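Local coordinates for protein putative L-alanine-DL-glutamate epimerase (Burkholderia xenovorans, PDB 3GO2) that binds magnesium and, as a member of the mandelate racemase/muconate lactonizing enzyme family, probably works as a racemase or epimerase, at residues R116-V121 / Q363-I369; W351-L355 / L385-P389; F277-D282 / F307-I313; F68-Y73 / I88-E92; P187-V191 / F222-P226. All coordinates share one frame; numbering follows the deposited sequence. Where two conformers were deposited one is given.

Contact 1. Residues R116-V121 / Q363-I369; sequences RDRVPV and QNGELII
Val119 O is gripped twice by the strand beside it: Leu367 N donates a hydrogen bond of 2.8 Å to it, and Glu366 CA brings up a C-H...O contact at 3.3 Å. Val119 N returns a bond of 2.9 Å to Leu367 O, which makes Val119 and Leu367 an antiparallel hydrogen-bonded pair. The pairing runs on past the strand ends with Ile369 N to Asp117 O (3.1 Å) and a weak Val121 N to Gly365 O bond. Gly365 itself sits in the type I' turn from Gln363 to Glu366.

On the face carrying Val119 and Leu367, CG1 of Val121 lies 4.0 Å from Leu367 CB, and helix 323-335 covers Val119 and Leu367. Val119 CG2 is pressed tightly against Ile369 CD1. The other face, with Arg118, Pro120, Glu366 and Ile368, is mixed. There Arg118, extended from CG to NE, lies side by side with Ile368, crosses Glu366 at about a right angle and holds its guanidinium plane 75° from the Gln363 amide. Arg118 NH1 donates to a water, 2.9 Å away, which in turn donates to Gln363 O and Glu366 OE1 and so bridges Arg118 to Glu366. Strand 342-344 flanks the far side of 118-121, so the backbone bonds insert 118-121 into a mixed sheet, with an apolar helix-covered face and a mixed, partly hydrated one.

Contact 2. Residues W351-L355 / L385-P389; sequences WEDEL and LAHPP
An offset stack of Trp351 and His387, next to a histidine-carboxylate hydrogen bond, fastens the end of the modelled chain to the short, weakly bonded helix 352-355. The tight part is the stack. The five-membered ring of Trp351 lies over one face of the His387 imidazole, centroids 3.9 Å apart and planes only 11° from parallel, with Trp351 CD1 above the middle of that ring. Buried Leu355 adds its CD2, 4.0 Å from His387 CD2. Both stacked residues also bond to Asp14 on strand 5-14, Trp351 through NE1 and His387 through its backbone.

The loose side is the exposed one. Ala386 CB comes no nearer to Glu354 OE2 than 3.9 Å. Glu354 was built in two conformers, so its bond should be read with caution; in one, Glu354 OE1 takes a nearly straight 2.7 Å hydrogen bond from His387 NE2, lying in the imidazole plane but met from above the carboxylate plane.

Contact 3. Residues F277-D282 / F307-I313; sequences FKPFFD and FADAHDI
The CB of Phe281 sits squarely over the face of the His311 ring, 3.7 Å from its centroid and 7° off the normal, so a methylene makes a CH-pi contact over the face. The setting is helix against helix on the outside of the enolase-type barrel: helix 273-282 meets the end of helix 298-310, which a Schellman motif closes, Asp312 being its C-prime residue and Ile313 N bonding back to Ala308 O.

Phe281 is at the centre of the packing. Ile313 CD1 covers one face of its ring, 3.7 Å from the centroid, while Phe277 O lies over the opposite face. Phe281 CD2 meets Phe307 CE2 at 3.4 Å, the ring planes 25° apart but slid so far that they barely overlap, and Phe281 CE2 leans on Ala308. The Phe281 edge is turned toward the face of His311, completing an aromatic cluster. Phe307 comes in with CG anti to the backbone N (chi1 175°), which lays its rim along Lys278 CA. At the polar margin, one water donates to Asp282 OD1 at 2.7 Å and lies 2.8 Å from His311 NE2, while Lys278 NZ bonds to the syn lone pair of Asp282 OD2.

Contact 4. Residues F68-Y73 / I88-E92; sequences FFAEAY and IGAIE
Ring-to-methyl packing carries most of this contact. Phe68 spreads one face over Ile91, whose CG2 lies 3.5 Å from Phe68 CE2 and whose CD1 reaches Phe68 CZ at 3.8 Å; the two side chains cross at about a right angle. Phe69 meets the neighbouring isoleucine instead: with its CG anti to the backbone N (chi1 180°), the ring is carried to Ile88, and Phe69 CD1 lies 3.5 Å from Ile88 CG2.

Aliphatic packing comes next: Ile88 stretches its CG1-CD1 branch out to Ala72, leaving Ala72 CB 3.9 Å from Ile88 CD1. Ile88 thus slots between Phe69 and Ala72, one turn of helix apart.

Helices 65-76 and 82-103 follow each other in the N-terminal domain as an antiparallel hairpin, their local axes 10.6 Å apart at an angle of 165°. Helix 46-57 packs on the same isoleucines, through Leu53 on both Ile88 and Ile91. Along helix 65-76, Tyr73 packs on Tyr249 of a neighbouring subunit.

Polar atoms take only a marginal part. Ile88 O sits at the edge of the Phe68 ring, 4.0 Å from Phe68 CE2. Glu92 OE2 passes Phe69 CD1 at the same distance, while its hydrogen bond goes to Gln300.

Contact 5. Residues P187-V191 / F222-P226; sequences PALNV and FNAKP
Loops at the mouth of the enolase-type barrel meet here: residues 222-226 follow strand 215-219, which carries the magnesium ligand Asp219, and residues 187-191 lead into helix 193-210. Asn221, seen to bind fumarate and 2-oxoglutarate in other crystals of the protein, neither ligand being present here, directly precedes the contact, and the ring of Phe222 packs against the magnesium-binding residues Tyr249 and Thr270.

Leu189 carries most of the packing between the loops. Its CD1 reaches Phe222 O at 3.3 Å, its CB rests on Asn223 O, and its side chain crosses that of Lys225 at about a right angle, with CD1 3.7 Å from Lys225 CE. Leu189 O receives a C-H...O contact from Ala224 CA at 3.5 Å. Next to this, Val191 CG2 lies against Ala224 CB at 3.8 Å.

No direct hydrogen bond joins the loops; waters do the polar work. One donates to both Asn190 O and Asn223 O, and another donates to Leu189 O while accepting from Lys225 N, the N-cap residue of helix 226-235. The Lys225 chain folds at chi2 and chi4, which brings its CE to 3.3 Å from Ala188 O and its amine to Asn314 of a neighbouring subunit. A third water accepts from Lys225 NZ at 2.8 Å and donates to Pro187 O at 2.7 Å.

From the N terminus, contact 4 closes first, a short loop that folds helix 65-76 back on helix 82-103 in the N-terminal domain. Strand 118-123 then opens contact 1, pairing with strand 366-368 only after 241 intervening residues; contacts 5 and 3 are nested inside that loop, in series, contact 5 joining barrel loops near the metal site and contact 3 packing two barrel helices. Contact 2 opens inside the loop of contact 1 and closes after it, so the two cross; contact 2 ties the end of the modelled chain to helix 352-355. No two contacts touch. Contacts 3 and 5 come closest, with nearest atoms about 8 Å apart, whereas contacts 2 and 3 lie on opposite sides of the chain's centre.

Contact 1. Residues R116-V121 / Q363-I369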
# COMPACT_ATOMS: atom_id res chain seq x y z
N ARG A 116 -27.82 26.13 -12.40
CA ARG A 116 -29.08 26.23 -11.62
C ARG A 116 -29.32 27.70 -11.27
O ARG A 116 -28.36 28.49 -11.24
CB ARG A 116 -29.01 25.35 -10.36
CG ARG A 116 -27.85 25.71 -9.42
CD ARG A 116 -27.75 24.79 -8.18
NE ARG A 116 -27.36 23.43 -8.54
CZ ARG A 116 -26.11 23.02 -8.69
NH1 ARG A 116 -25.10 23.88 -8.58
NH2 ARG A 116 -25.87 21.74 -9.00
N ASP A 117 -30.60 28.02 -10.99
CA ASP A 117 -31.10 29.38 -10.72
C ASP A 117 -31.25 29.68 -9.25
O ASP A 117 -31.38 30.83 -8.86
CB ASP A 117 -32.53 29.56 -11.34
CG ASP A 117 -32.52 29.55 -12.84
OD1 ASP A 117 -31.42 29.59 -13.46
OD2 ASP A 117 -33.62 29.54 -13.41
N ARG A 118 -31.33 28.62 -8.45
CA ARG A 118 -31.58 28.72 -7.03
C ARG A 118 -30.73 27.68 -6.34
O ARG A 118 -30.45 26.62 -6.92
CB ARG A 118 -33.06 28.47 -6.74
CG ARG A 118 -33.96 29.47 -7.45
CD ARG A 118 -35.33 29.50 -6.86
NE ARG A 118 -36.13 30.53 -7.52
CZ ARG A 118 -37.32 30.92 -7.11
NH1 ARG A 118 -37.85 30.39 -6.01
NH2 ARG A 118 -37.98 31.88 -7.77
N VAL A 119 -30.35 27.94 -5.09
CA VAL A 119 -29.42 27.08 -4.36
C VAL A 119 -30.01 26.71 -3.01
O VAL A 119 -30.31 27.58 -2.21
CB VAL A 119 -28.07 27.85 -4.13
CG1 VAL A 119 -27.12 27.01 -3.30
CG2 VAL A 119 -27.42 28.24 -5.47
N PRO A 120 -30.19 25.40 -2.74
CA PRO A 120 -30.66 25.07 -1.39
C PRO A 120 -29.61 25.45 -0.36
O PRO A 120 -28.40 25.27 -0.59
CB PRO A 120 -30.86 23.56 -1.43
CG PRO A 120 -30.96 23.24 -2.88
CD PRO A 120 -30.05 24.20 -3.57
N VAL A 121 -30.08 26.01 0.74
CA VAL A 121 -29.22 26.39 1.84
C VAL A 121 -29.54 25.64 3.12
O VAL A 121 -30.56 24.96 3.24
CB VAL A 121 -29.23 27.92 2.10
CG1 VAL A 121 -28.75 28.67 0.88
CG2 VAL A 121 -30.60 28.42 2.56
N GLN A 363 -36.20 32.11 -0.88
CA GLN A 363 -37.58 31.69 -1.09
C GLN A 363 -37.66 30.18 -0.93
O GLN A 363 -36.89 29.45 -1.55
CB GLN A 363 -38.03 32.11 -2.49
CG GLN A 363 -39.48 31.74 -2.85
CD GLN A 363 -39.81 32.09 -4.31
OE1 GLN A 363 -39.27 33.05 -4.88
NE2 GLN A 363 -40.68 31.29 -4.92
N ASN A 364 -38.56 29.72 -0.05
CA ASN A 364 -38.80 28.29 0.17
C ASN A 364 -37.50 27.54 0.45
O ASN A 364 -37.26 26.48 -0.12
CB ASN A 364 -39.50 27.67 -1.03
CG ASN A 364 -40.01 26.24 -0.77
OD1 ASN A 364 -40.24 25.84 0.37
ND2 ASN A 364 -40.18 25.46 -1.84
N GLY A 365 -36.66 28.13 1.28
CA GLY A 365 -35.44 27.50 1.71
C GLY A 365 -34.30 27.53 0.72
O GLY A 365 -33.33 26.79 0.90
N GLU A 366 -34.41 28.34 -0.33
CA GLU A 366 -33.36 28.39 -1.36
C GLU A 366 -32.91 29.82 -1.57
O GLU A 366 -33.69 30.74 -1.40
CB GLU A 366 -33.85 27.85 -2.69
CG GLU A 366 -34.35 26.41 -2.64
CD GLU A 366 -34.65 25.87 -4.01
OE1 GLU A 366 -35.37 26.55 -4.77
OE2 GLU A 366 -34.16 24.78 -4.35
N LEU A 367 -31.64 29.98 -1.90
CA LEU A 367 -31.11 31.29 -2.26
C LEU A 367 -31.32 31.53 -3.74
O LEU A 367 -31.01 30.67 -4.57
CB LEU A 367 -29.61 31.36 -1.94
CG LEU A 367 -28.79 32.59 -2.38
CD1 LEU A 367 -29.26 33.89 -1.70
CD2 LEU A 367 -27.29 32.34 -2.07
N ILE A 368 -31.83 32.71 -4.09
CA ILE A 368 -32.03 33.10 -5.48
C ILE A 368 -30.70 33.65 -5.97
O ILE A 368 -30.10 34.49 -5.31
CB ILE A 368 -33.10 34.20 -5.60
CG1 ILE A 368 -34.43 33.72 -5.06
CG2 ILE A 368 -33.18 34.73 -7.03
CD1 ILE A 368 -34.95 32.57 -5.75
N ILE A 369 -30.22 33.16 -7.10
CA ILE A 369 -28.94 33.63 -7.66
C ILE A 369 -29.21 34.88 -8.48
O ILE A 369 -30.01 34.84 -9.42
CB ILE A 369 -28.32 32.55 -8.57
CG1 ILE A 369 -28.14 31.26 -7.79
CG2 ILE A 369 -26.97 33.05 -9.19
CD1 ILE A 369 -27.48 31.42 -6.47
O HOH W 1 -37.16 28.22 -4.19
O HOH W 2 -33.10 25.65 3.44

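Contact 2. Residues W351-L355 / L385-P389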
# COMPACT_ATOMS: atom_id res chain seq x y z
N TRP A 351 -27.62 46.36 11.28
CA TRP A 351 -27.14 47.27 10.25
C TRP A 351 -26.60 46.59 8.98
O TRP A 351 -26.02 47.23 8.10
CB TRP A 351 -26.09 48.23 10.83
CG TRP A 351 -24.84 47.59 11.33
CD1 TRP A 351 -23.69 47.41 10.62
CD2 TRP A 351 -24.61 47.05 12.64
NE1 TRP A 351 -22.74 46.84 11.41
CE2 TRP A 351 -23.27 46.58 12.65
CE3 TRP A 351 -25.38 46.91 13.79
CZ2 TRP A 351 -22.70 45.97 13.76
CZ3 TRP A 351 -24.80 46.31 14.92
CH2 TRP A 351 -23.48 45.85 14.89
N GLU A 352 -26.80 45.27 8.86
CA GLU A 352 -26.23 44.55 7.73
C GLU A 352 -26.66 45.14 6.39
O GLU A 352 -25.84 45.32 5.48
CB GLU A 352 -26.62 43.08 7.78
CG GLU A 352 -26.03 42.19 6.69
CD GLU A 352 -24.59 41.82 6.92
OE1 GLU A 352 -24.08 42.05 8.05
OE2 GLU A 352 -23.96 41.28 5.97
N ASP A 353 -27.96 45.42 6.23
CA ASP A 353 -28.44 45.82 4.92
C ASP A 353 -27.93 47.22 4.53
O ASP A 353 -27.81 47.50 3.34
CB ASP A 353 -29.96 45.71 4.81
CG ASP A 353 -30.47 44.25 4.81
OD1 ASP A 353 -29.66 43.27 4.83
OD2 ASP A 353 -31.70 44.08 4.79
N GLU A 354 -27.62 48.06 5.52
CA GLU A 354 -27.00 49.37 5.29
C GLU A 354 -25.66 49.26 4.57
O GLU A 354 -25.29 50.14 3.81
CB GLU A 354 -26.81 50.10 6.65
CG GLU A 354 -26.38 51.57 6.61
CD GLU A 354 -25.88 52.10 7.97
OE1 GLU A 354 -26.13 51.46 9.02
OE2 GLU A 354 -25.20 53.17 8.00
N LEU A 355 -24.92 48.18 4.85
CA LEU A 355 -23.53 48.05 4.41
C LEU A 355 -23.41 47.67 2.95
O LEU A 355 -22.33 47.83 2.38
CB LEU A 355 -22.80 46.99 5.24
CG LEU A 355 -22.64 47.31 6.72
CD1 LEU A 355 -22.14 46.08 7.46
CD2 LEU A 355 -21.72 48.50 6.93
N LEU A 385 -18.01 53.52 6.76
CA LEU A 385 -17.39 54.51 7.65
C LEU A 385 -18.31 54.94 8.79
O LEU A 385 -17.84 55.51 9.77
CB LEU A 385 -16.90 55.72 6.87
CG LEU A 385 -15.72 55.42 5.94
CD1 LEU A 385 -15.50 56.59 4.95
CD2 LEU A 385 -14.45 55.07 6.69
N ALA A 386 -19.60 54.65 8.67
CA ALA A 386 -20.56 54.91 9.75
C ALA A 386 -20.49 53.84 10.82
O ALA A 386 -21.09 54.00 11.91
CB ALA A 386 -21.96 55.00 9.21
N HIS A 387 -19.76 52.76 10.52
CA HIS A 387 -19.55 51.63 11.42
C HIS A 387 -18.06 51.31 11.64
O HIS A 387 -17.53 50.24 11.28
CB HIS A 387 -20.31 50.42 10.87
CG HIS A 387 -21.79 50.62 10.90
ND1 HIS A 387 -22.53 50.51 12.06
CD2 HIS A 387 -22.66 51.01 9.94
CE1 HIS A 387 -23.80 50.76 11.79
NE2 HIS A 387 -23.90 51.07 10.52
N PRO A 388 -17.34 52.26 12.24
CA PRO A 388 -15.90 52.07 12.48
C PRO A 388 -15.62 50.82 13.33
O PRO A 388 -16.39 50.54 14.24
CB PRO A 388 -15.51 53.35 13.23
CG PRO A 388 -16.76 53.86 13.80
CD PRO A 388 -17.84 53.52 12.83
N PRO A 389 -14.56 50.06 13.01
CA PRO A 389 -14.25 48.81 13.71
C PRO A 389 -13.56 49.00 15.06
O PRO A 389 -13.65 50.08 15.63
CB PRO A 389 -13.31 48.10 12.75
CG PRO A 389 -12.65 49.14 11.98
CD PRO A 389 -13.62 50.29 11.90

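Contact 3. Residues F277-D282 / F307-I313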
# COMPACT_ATOMS: atom_id res chain seq x y z
N PHE A 277 -6.33 19.36 -0.25
CA PHE A 277 -7.51 18.50 -0.22
C PHE A 277 -7.13 17.06 -0.55
O PHE A 277 -7.74 16.12 -0.05
CB PHE A 277 -8.57 18.98 -1.22
CG PHE A 277 -9.43 20.14 -0.73
CD1 PHE A 277 -10.74 19.91 -0.34
CD2 PHE A 277 -8.95 21.44 -0.66
CE1 PHE A 277 -11.58 20.96 0.10
CE2 PHE A 277 -9.77 22.48 -0.23
CZ PHE A 277 -11.07 22.22 0.16
N LYS A 278 -6.12 16.91 -1.41
CA LYS A 278 -5.78 15.62 -1.99
C LYS A 278 -5.56 14.51 -0.96
O LYS A 278 -6.10 13.43 -1.14
CB LYS A 278 -4.59 15.75 -2.94
CG LYS A 278 -4.06 14.42 -3.50
CD LYS A 278 -2.93 14.67 -4.50
CE LYS A 278 -1.96 13.51 -4.56
NZ LYS A 278 -2.62 12.19 -4.93
N PRO A 279 -4.75 14.74 0.11
CA PRO A 279 -4.56 13.64 1.04
C PRO A 279 -5.85 13.12 1.70
O PRO A 279 -5.95 11.92 1.99
CB PRO A 279 -3.61 14.21 2.09
CG PRO A 279 -3.09 15.44 1.54
CD PRO A 279 -3.90 15.89 0.43
N PHE A 280 -6.84 13.99 1.88
CA PHE A 280 -8.10 13.60 2.46
C PHE A 280 -8.89 12.75 1.48
O PHE A 280 -9.44 11.71 1.85
CB PHE A 280 -8.89 14.83 2.91
CG PHE A 280 -8.22 15.56 4.05
CD1 PHE A 280 -8.48 15.22 5.35
CD2 PHE A 280 -7.30 16.57 3.80
CE1 PHE A 280 -7.84 15.87 6.41
CE2 PHE A 280 -6.68 17.24 4.82
CZ PHE A 280 -6.96 16.88 6.15
N PHE A 281 -8.92 13.15 0.21
CA PHE A 281 -9.66 12.37 -0.77
C PHE A 281 -8.97 11.01 -1.00
O PHE A 281 -9.65 9.97 -1.11
CB PHE A 281 -9.81 13.14 -2.08
CG PHE A 281 -10.63 14.44 -1.99
CD1 PHE A 281 -11.26 14.85 -0.83
CD2 PHE A 281 -10.78 15.23 -3.12
CE1 PHE A 281 -11.98 16.03 -0.79
CE2 PHE A 281 -11.51 16.41 -3.09
CZ PHE A 281 -12.12 16.80 -1.92
N ASP A 282 -7.64 11.01 -1.05
CA ASP A 282 -6.89 9.75 -1.24
C ASP A 282 -7.17 8.74 -0.11
O ASP A 282 -7.16 7.52 -0.34
CB ASP A 282 -5.40 10.05 -1.31
CG ASP A 282 -4.99 10.71 -2.63
OD1 ASP A 282 -5.80 10.79 -3.56
OD2 ASP A 282 -3.83 11.11 -2.69
N PHE A 307 -11.81 18.66 -8.93
CA PHE A 307 -11.03 17.58 -8.34
C PHE A 307 -11.94 16.69 -7.49
O PHE A 307 -11.91 15.45 -7.62
CB PHE A 307 -9.89 18.19 -7.51
CG PHE A 307 -9.08 17.19 -6.75
CD1 PHE A 307 -8.44 16.15 -7.39
CD2 PHE A 307 -8.88 17.35 -5.40
CE1 PHE A 307 -7.65 15.27 -6.68
CE2 PHE A 307 -8.10 16.49 -4.69
CZ PHE A 307 -7.51 15.43 -5.32
N ALA A 308 -12.80 17.31 -6.67
CA ALA A 308 -13.77 16.57 -5.88
C ALA A 308 -14.72 15.79 -6.78
O ALA A 308 -15.05 14.64 -6.48
CB ALA A 308 -14.58 17.55 -4.98
N ASP A 309 -15.13 16.41 -7.89
CA ASP A 309 -16.06 15.77 -8.81
C ASP A 309 -15.52 14.44 -9.33
O ASP A 309 -16.27 13.47 -9.46
CB ASP A 309 -16.34 16.72 -9.96
CG ASP A 309 -17.44 16.24 -10.84
OD1 ASP A 309 -18.51 15.91 -10.28
OD2 ASP A 309 -17.22 16.20 -12.07
N ALA A 310 -14.22 14.38 -9.59
CA ALA A 310 -13.60 13.15 -10.12
C ALA A 310 -13.56 12.04 -9.10
O ALA A 310 -13.53 10.85 -9.48
CB ALA A 310 -12.17 13.46 -10.67
N HIS A 311 -13.61 12.41 -7.81
CA HIS A 311 -13.71 11.50 -6.68
C HIS A 311 -15.18 11.23 -6.27
O HIS A 311 -15.43 10.58 -5.27
CB HIS A 311 -12.97 12.08 -5.46
CG HIS A 311 -11.48 11.96 -5.52
ND1 HIS A 311 -10.81 10.86 -5.01
CD2 HIS A 311 -10.52 12.80 -5.97
CE1 HIS A 311 -9.51 11.03 -5.17
NE2 HIS A 311 -9.30 12.20 -5.74
N ASP A 312 -16.13 11.73 -7.05
CA ASP A 312 -17.57 11.66 -6.75
C ASP A 312 -17.87 12.17 -5.34
O ASP A 312 -18.65 11.58 -4.60
CB ASP A 312 -18.14 10.25 -6.97
CG ASP A 312 -18.30 9.89 -8.44
OD1 ASP A 312 -18.52 10.78 -9.29
OD2 ASP A 312 -18.20 8.68 -8.75
N ILE A 313 -17.26 13.32 -4.99
CA ILE A 313 -17.52 14.03 -3.76
C ILE A 313 -18.19 15.35 -4.10
O ILE A 313 -17.69 16.09 -4.94
CB ILE A 313 -16.18 14.30 -3.02
CG1 ILE A 313 -15.52 12.99 -2.60
CG2 ILE A 313 -16.39 15.23 -1.82
CD1 ILE A 313 -14.10 13.15 -2.07
O HOH W 3 -6.46 12.22 -5.73

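Contact 4. Residues F68-Y73 / I88-E92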
# COMPACT_ATOMS: atom_id res chain seq x y z
N PHE A 68 -1.93 36.91 -12.23
CA PHE A 68 -1.71 37.44 -10.87
C PHE A 68 -1.54 36.27 -9.87
O PHE A 68 -0.65 36.28 -9.02
CB PHE A 68 -2.82 38.38 -10.39
CG PHE A 68 -2.86 38.55 -8.89
CD1 PHE A 68 -1.93 39.34 -8.26
CD2 PHE A 68 -3.73 37.80 -8.12
CE1 PHE A 68 -1.91 39.46 -6.87
CE2 PHE A 68 -3.72 37.91 -6.71
CZ PHE A 68 -2.80 38.74 -6.10
N PHE A 69 -2.43 35.30 -9.95
CA PHE A 69 -2.36 34.18 -9.02
C PHE A 69 -1.01 33.47 -9.14
O PHE A 69 -0.36 33.17 -8.14
CB PHE A 69 -3.51 33.19 -9.24
CG PHE A 69 -3.44 32.04 -8.28
CD1 PHE A 69 -3.94 32.16 -6.99
CD2 PHE A 69 -2.84 30.87 -8.66
CE1 PHE A 69 -3.83 31.10 -6.11
CE2 PHE A 69 -2.69 29.83 -7.76
CZ PHE A 69 -3.20 29.95 -6.49
N ALA A 70 -0.60 33.19 -10.38
CA ALA A 70 0.62 32.46 -10.63
C ALA A 70 1.81 33.24 -10.09
O ALA A 70 2.66 32.68 -9.42
CB ALA A 70 0.81 32.15 -12.14
N GLU A 71 1.82 34.55 -10.30
CA GLU A 71 2.93 35.38 -9.83
C GLU A 71 2.95 35.45 -8.31
O GLU A 71 4.01 35.36 -7.66
CB GLU A 71 2.83 36.78 -10.42
CG GLU A 71 4.00 37.68 -10.01
CD GLU A 71 3.92 39.08 -10.61
OE1 GLU A 71 2.83 39.61 -10.78
OE2 GLU A 71 4.98 39.65 -10.88
N ALA A 72 1.77 35.65 -7.72
CA ALA A 72 1.64 35.73 -6.28
C ALA A 72 2.08 34.44 -5.59
O ALA A 72 2.72 34.50 -4.56
CB ALA A 72 0.20 36.10 -5.87
N TYR A 73 1.72 33.31 -6.16
CA TYR A 73 2.12 32.02 -5.62
C TYR A 73 3.64 31.91 -5.64
O TYR A 73 4.24 31.48 -4.64
CB TYR A 73 1.48 30.91 -6.45
CG TYR A 73 1.81 29.53 -5.91
CD1 TYR A 73 1.47 29.17 -4.62
CD2 TYR A 73 2.46 28.61 -6.70
CE1 TYR A 73 1.77 27.88 -4.12
CE2 TYR A 73 2.78 27.33 -6.20
CZ TYR A 73 2.43 26.99 -4.92
OH TYR A 73 2.72 25.73 -4.47
N ILE A 88 -4.27 36.26 -1.12
CA ILE A 88 -4.29 36.01 -2.55
C ILE A 88 -5.74 35.76 -3.03
O ILE A 88 -6.17 36.30 -4.05
CB ILE A 88 -3.38 34.81 -2.89
CG1 ILE A 88 -1.92 35.21 -2.66
CG2 ILE A 88 -3.60 34.35 -4.33
CD1 ILE A 88 -0.94 34.04 -2.81
N GLY A 89 -6.49 34.97 -2.25
CA GLY A 89 -7.89 34.65 -2.57
C GLY A 89 -8.78 35.87 -2.59
O GLY A 89 -9.66 36.03 -3.44
N ALA A 90 -8.56 36.76 -1.62
CA ALA A 90 -9.34 38.00 -1.54
C ALA A 90 -9.10 38.90 -2.76
O ALA A 90 -10.04 39.53 -3.33
CB ALA A 90 -9.00 38.74 -0.26
N ILE A 91 -7.84 38.98 -3.17
CA ILE A 91 -7.52 39.76 -4.37
C ILE A 91 -8.12 39.11 -5.61
O ILE A 91 -8.67 39.79 -6.45
CB ILE A 91 -6.02 39.99 -4.51
CG1 ILE A 91 -5.53 40.84 -3.34
CG2 ILE A 91 -5.70 40.63 -5.89
CD1 ILE A 91 -3.97 41.03 -3.33
N GLU A 92 -8.02 37.78 -5.71
CA GLU A 92 -8.64 37.05 -6.81
C GLU A 92 -10.11 37.37 -6.92
O GLU A 92 -10.62 37.60 -8.02
CB GLU A 92 -8.43 35.54 -6.63
CG GLU A 92 -9.16 34.72 -7.70
CD GLU A 92 -8.69 33.30 -7.77
OE1 GLU A 92 -9.45 32.40 -7.36
OE2 GLU A 92 -7.57 33.11 -8.27

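Contact 5. Residues P187-V191 / F222-P226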
# COMPACT_ATOMS: atom_id res chain seq x y z
N PRO A 187 -6.34 21.87 26.30
CA PRO A 187 -5.79 21.58 24.99
C PRO A 187 -5.74 20.12 24.57
O PRO A 187 -5.50 19.83 23.38
CB PRO A 187 -4.39 22.19 25.08
CG PRO A 187 -4.04 22.15 26.54
CD PRO A 187 -5.34 22.44 27.23
N ALA A 188 -5.97 19.18 25.49
CA ALA A 188 -6.05 17.77 25.13
C ALA A 188 -7.30 17.46 24.28
O ALA A 188 -7.30 16.50 23.51
CB ALA A 188 -6.03 16.90 26.38
N LEU A 189 -8.32 18.32 24.38
CA LEU A 189 -9.58 18.17 23.65
C LEU A 189 -10.27 16.84 23.96
O LEU A 189 -10.91 16.24 23.10
CB LEU A 189 -9.36 18.32 22.13
CG LEU A 189 -8.45 19.46 21.67
CD1 LEU A 189 -8.39 19.52 20.13
CD2 LEU A 189 -8.90 20.84 22.23
N ASN A 190 -10.17 16.37 25.20
CA ASN A 190 -10.87 15.15 25.58
C ASN A 190 -12.39 15.39 25.57
O ASN A 190 -12.86 16.52 25.82
CB ASN A 190 -10.43 14.67 26.96
CG ASN A 190 -8.96 14.27 26.99
OD1 ASN A 190 -8.48 13.57 26.08
ND2 ASN A 190 -8.24 14.71 28.03
N VAL A 191 -13.11 14.30 25.33
CA VAL A 191 -14.57 14.24 25.38
C VAL A 191 -14.96 13.34 26.56
O VAL A 191 -14.43 12.25 26.72
CB VAL A 191 -15.11 13.65 24.06
CG1 VAL A 191 -16.62 13.37 24.13
CG2 VAL A 191 -14.79 14.60 22.89
N PHE A 222 -12.74 21.73 15.36
CA PHE A 222 -11.53 21.01 15.73
C PHE A 222 -11.58 20.59 17.21
O PHE A 222 -10.54 20.53 17.86
CB PHE A 222 -10.29 21.91 15.57
CG PHE A 222 -9.89 22.27 14.14
CD1 PHE A 222 -8.89 21.55 13.48
CD2 PHE A 222 -10.38 23.42 13.54
CE1 PHE A 222 -8.44 21.95 12.21
CE2 PHE A 222 -9.94 23.81 12.28
CZ PHE A 222 -8.96 23.09 11.63
N ASN A 223 -12.78 20.35 17.74
CA ASN A 223 -12.96 20.25 19.20
C ASN A 223 -12.70 18.91 19.86
O ASN A 223 -12.92 18.77 21.07
CB ASN A 223 -14.36 20.76 19.57
CG ASN A 223 -14.49 22.24 19.33
OD1 ASN A 223 -13.59 23.01 19.70
ND2 ASN A 223 -15.57 22.66 18.67
N ALA A 224 -12.20 17.94 19.11
CA ALA A 224 -11.73 16.68 19.69
C ALA A 224 -10.54 16.09 18.94
O ALA A 224 -10.03 16.69 17.97
CB ALA A 224 -12.89 15.67 19.72
N LYS A 225 -10.09 14.94 19.43
CA LYS A 225 -9.19 14.07 18.70
C LYS A 225 -10.01 12.90 18.13
O LYS A 225 -11.13 12.63 18.57
CB LYS A 225 -8.10 13.54 19.62
CG LYS A 225 -7.39 14.63 20.44
CD LYS A 225 -6.71 15.70 19.60
CE LYS A 225 -5.98 16.74 20.45
NZ LYS A 225 -4.70 16.23 21.08
N PRO A 226 -9.46 12.17 17.17
CA PRO A 226 -10.18 10.99 16.67
C PRO A 226 -10.87 10.11 17.73
O PRO A 226 -12.03 9.73 17.58
CB PRO A 226 -9.08 10.24 15.92
CG PRO A 226 -8.25 11.34 15.36
CD PRO A 226 -8.22 12.42 16.40
O HOH W 4 -3.46 18.32 22.51
O HOH W 5 -10.89 13.73 22.00
O HOH W 6 -13.99 18.07 23.65